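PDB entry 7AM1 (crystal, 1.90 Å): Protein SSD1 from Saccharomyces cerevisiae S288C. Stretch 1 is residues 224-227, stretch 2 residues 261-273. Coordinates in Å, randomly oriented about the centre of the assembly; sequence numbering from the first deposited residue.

Stretch 1, residues 224-227: TLGL
Stretch 2 (261-273) AIPTELAPKDFVE

Two stretches of one chain, with no touching pair closer than 37 positions in sequence, meet here through apolar side chains; no hydrogen bond crosses among the modelled atoms. Thr 224 to Gly 226 lie in a strand that begins earlier in the chain (phi/psi -117/161, -126/133, -149/172); Leu 227 has phi -105. Ala 261 to Pro 263 also lie in a strand (-80/123, -110/115, -56/128), but the chain then turns. Thr 264, Glu 265 and Leu 266 take helical phi/psi (-62/-14, -65/-15, -99/-20), and the turn is held by Leu 266 N to Pro 263 O at 2.8 Å and by a weak bond from Ala 267 N to Thr 264 O at 3.4 Å. Ala 267 and Pro 268 are extended at -75/163 and -52/150. Lys 269 (-56/-50) and Asp 270 (-91/26) bend the chain so that Phe 271 N bonds to Pro 268 O at 3.1 Å, and Phe 271 to Glu 273 have helical angles (-85/-37, -61/-32, -86/-39).

The backbones stand a side chain apart: CA to CA, Leu 225 to Ala 267 is 8.6 Å, Gly 226 to Phe 271 8.8 Å and Leu 227 to Val 272 7.6 Å. Both stretches thus advance together through these pairs, and the gap is filled chiefly by Leu 225, Phe 271 and Leu 227, whose CA-to-CB bonds all point toward the partner stretch.

Leu 225, buried, is the hub. With chi1 t (-164°) and chi2 p (65°), it sets CD1 4.0 Å from Ile 262 CG1, the isoleucine being m, m, while CD2 lies 3.9 Å from Ala 267 CB. Leu 225 CD2 also sits over one face of the Phe 271 ring, 4.2 Å from its centroid and 23° off the normal, a CH-pi contact that sets a weakly polarised methyl against the pi cloud; Leu 225 CG is 3.9 Å from Phe 271 CZ.

Phe 271 has chi1 t (165°) and chi2 87°. Gly 226 C meets the ring edge, 3.9 Å from Phe 271 CZ; with no side chain, Gly 226 makes this contact through its backbone, and an ideal CB would point away.

Leu 227, exposed, has chi1 m (-90°) and chi2 t (-179°). Leu 227 CG approaches Phe 271 CE2 obliquely at 3.8 Å, and Leu 227 CD2 lies 4.2 Å from Thr 264 CG2. Leu 227 CD1 packs 3.6 Å from Val 272 O. The rule: two leucines, separated by a glycine, share one aromatic ring, burying 330 Å² with no cross-stretch hydrogen bond among the modelled atoms.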

# COMPACT_ATOMS: atom_id res chain seq x y z
N THR A 224 10.31 3.29 -20.47
CA THR A 224 11.37 3.71 -21.37
C THR A 224 11.12 3.13 -22.75
O THR A 224 10.38 2.15 -22.91
CB THR A 224 12.73 3.26 -20.86
OG1 THR A 224 12.71 1.84 -20.64
CG2 THR A 224 13.06 3.95 -19.54
N LEU A 225 11.75 3.73 -23.75
CA LEU A 225 11.51 3.41 -25.15
C LEU A 225 12.82 3.07 -25.82
O LEU A 225 13.82 3.78 -25.64
CB LEU A 225 10.82 4.58 -25.86
CG LEU A 225 10.17 4.28 -27.21
CD1 LEU A 225 9.00 3.32 -27.05
CD2 LEU A 225 9.71 5.57 -27.87
N GLY A 226 12.84 1.97 -26.58
CA GLY A 226 14.05 1.55 -27.26
C GLY A 226 13.74 0.83 -28.56
O GLY A 226 12.58 0.51 -28.86
N LEU A 227 14.80 0.57 -29.32
CA LEU A 227 14.67 -0.15 -30.58
C LEU A 227 15.19 -1.58 -30.44
O LEU A 227 16.18 -1.84 -29.76
CB LEU A 227 15.44 0.58 -31.69
CG LEU A 227 14.64 1.62 -32.49
CD1 LEU A 227 15.53 2.25 -33.56
CD2 LEU A 227 13.40 1.01 -33.12
N ALA A 261 4.50 -2.84 -28.08
CA ALA A 261 5.01 -2.47 -29.39
C ALA A 261 4.45 -1.11 -29.77
O ALA A 261 3.23 -0.92 -29.80
CB ALA A 261 4.65 -3.53 -30.42
N ILE A 262 5.33 -0.17 -30.06
CA ILE A 262 4.96 1.18 -30.49
C ILE A 262 5.35 1.30 -31.96
O ILE A 262 6.55 1.24 -32.28
CB ILE A 262 5.66 2.26 -29.65
CG1 ILE A 262 5.39 2.06 -28.15
CG2 ILE A 262 5.23 3.64 -30.12
CD1 ILE A 262 3.96 2.21 -27.75
N PRO A 263 4.40 1.45 -32.88
CA PRO A 263 4.80 1.75 -34.26
C PRO A 263 5.66 3.00 -34.29
O PRO A 263 5.29 4.04 -33.75
CB PRO A 263 3.45 1.95 -34.98
CG PRO A 263 2.48 1.14 -34.17
CD PRO A 263 2.95 1.26 -32.75
N THR A 264 6.83 2.89 -34.93
CA THR A 264 7.80 3.97 -34.90
C THR A 264 7.28 5.26 -35.52
O THR A 264 7.91 6.31 -35.35
CB THR A 264 9.09 3.54 -35.59
OG1 THR A 264 8.78 2.96 -36.86
CG2 THR A 264 9.84 2.53 -34.73
N GLU A 265 6.16 5.20 -36.25
CA GLU A 265 5.51 6.42 -36.71
C GLU A 265 4.99 7.27 -35.56
O GLU A 265 4.65 8.44 -35.77
CB GLU A 265 4.37 6.08 -37.67
N LEU A 266 4.89 6.70 -34.35
CA LEU A 266 4.43 7.44 -33.18
C LEU A 266 5.56 7.93 -32.28
O LEU A 266 5.34 8.86 -31.50
CB LEU A 266 3.49 6.56 -32.34
N ALA A 267 6.75 7.35 -32.38
CA ALA A 267 7.88 7.82 -31.59
C ALA A 267 8.42 9.12 -32.18
O ALA A 267 8.13 9.46 -33.33
CB ALA A 267 8.97 6.75 -31.54
N PRO A 268 9.23 9.86 -31.41
CA PRO A 268 9.78 11.12 -31.93
C PRO A 268 10.47 10.92 -33.28
O PRO A 268 11.00 9.85 -33.59
CB PRO A 268 10.77 11.54 -30.84
CG PRO A 268 10.21 10.94 -29.59
CD PRO A 268 9.61 9.63 -30.01
N LYS A 269 10.45 11.99 -34.09
CA LYS A 269 10.92 11.90 -35.47
C LYS A 269 12.35 11.38 -35.57
O LYS A 269 12.63 10.45 -36.33
CB LYS A 269 10.81 13.27 -36.14
N ASP A 270 13.27 11.96 -34.79
CA ASP A 270 14.68 11.62 -34.88
C ASP A 270 15.08 10.50 -33.93
O ASP A 270 16.25 10.41 -33.52
CB ASP A 270 15.54 12.86 -34.63
N PHE A 271 14.13 9.64 -33.57
CA PHE A 271 14.34 8.54 -32.64
C PHE A 271 14.89 7.30 -33.33
O PHE A 271 15.72 6.58 -32.76
CB PHE A 271 13.02 8.21 -31.93
CG PHE A 271 13.01 6.89 -31.22
CD1 PHE A 271 13.46 6.77 -29.92
CD2 PHE A 271 12.52 5.77 -31.86
CE1 PHE A 271 13.44 5.55 -29.28
CE2 PHE A 271 12.50 4.55 -31.23
CZ PHE A 271 12.96 4.44 -29.93
N VAL A 272 14.44 7.03 -34.56
CA VAL A 272 14.88 5.84 -35.28
C VAL A 272 16.39 5.86 -35.50
O VAL A 272 17.03 4.80 -35.53
CB VAL A 272 14.12 5.72 -36.62
N GLU A 273 16.98 7.04 -35.67
CA GLU A 273 18.41 7.13 -35.92
C GLU A 273 19.24 7.14 -34.64
O GLU A 273 20.31 6.53 -34.60
CB GLU A 273 18.71 8.39 -36.74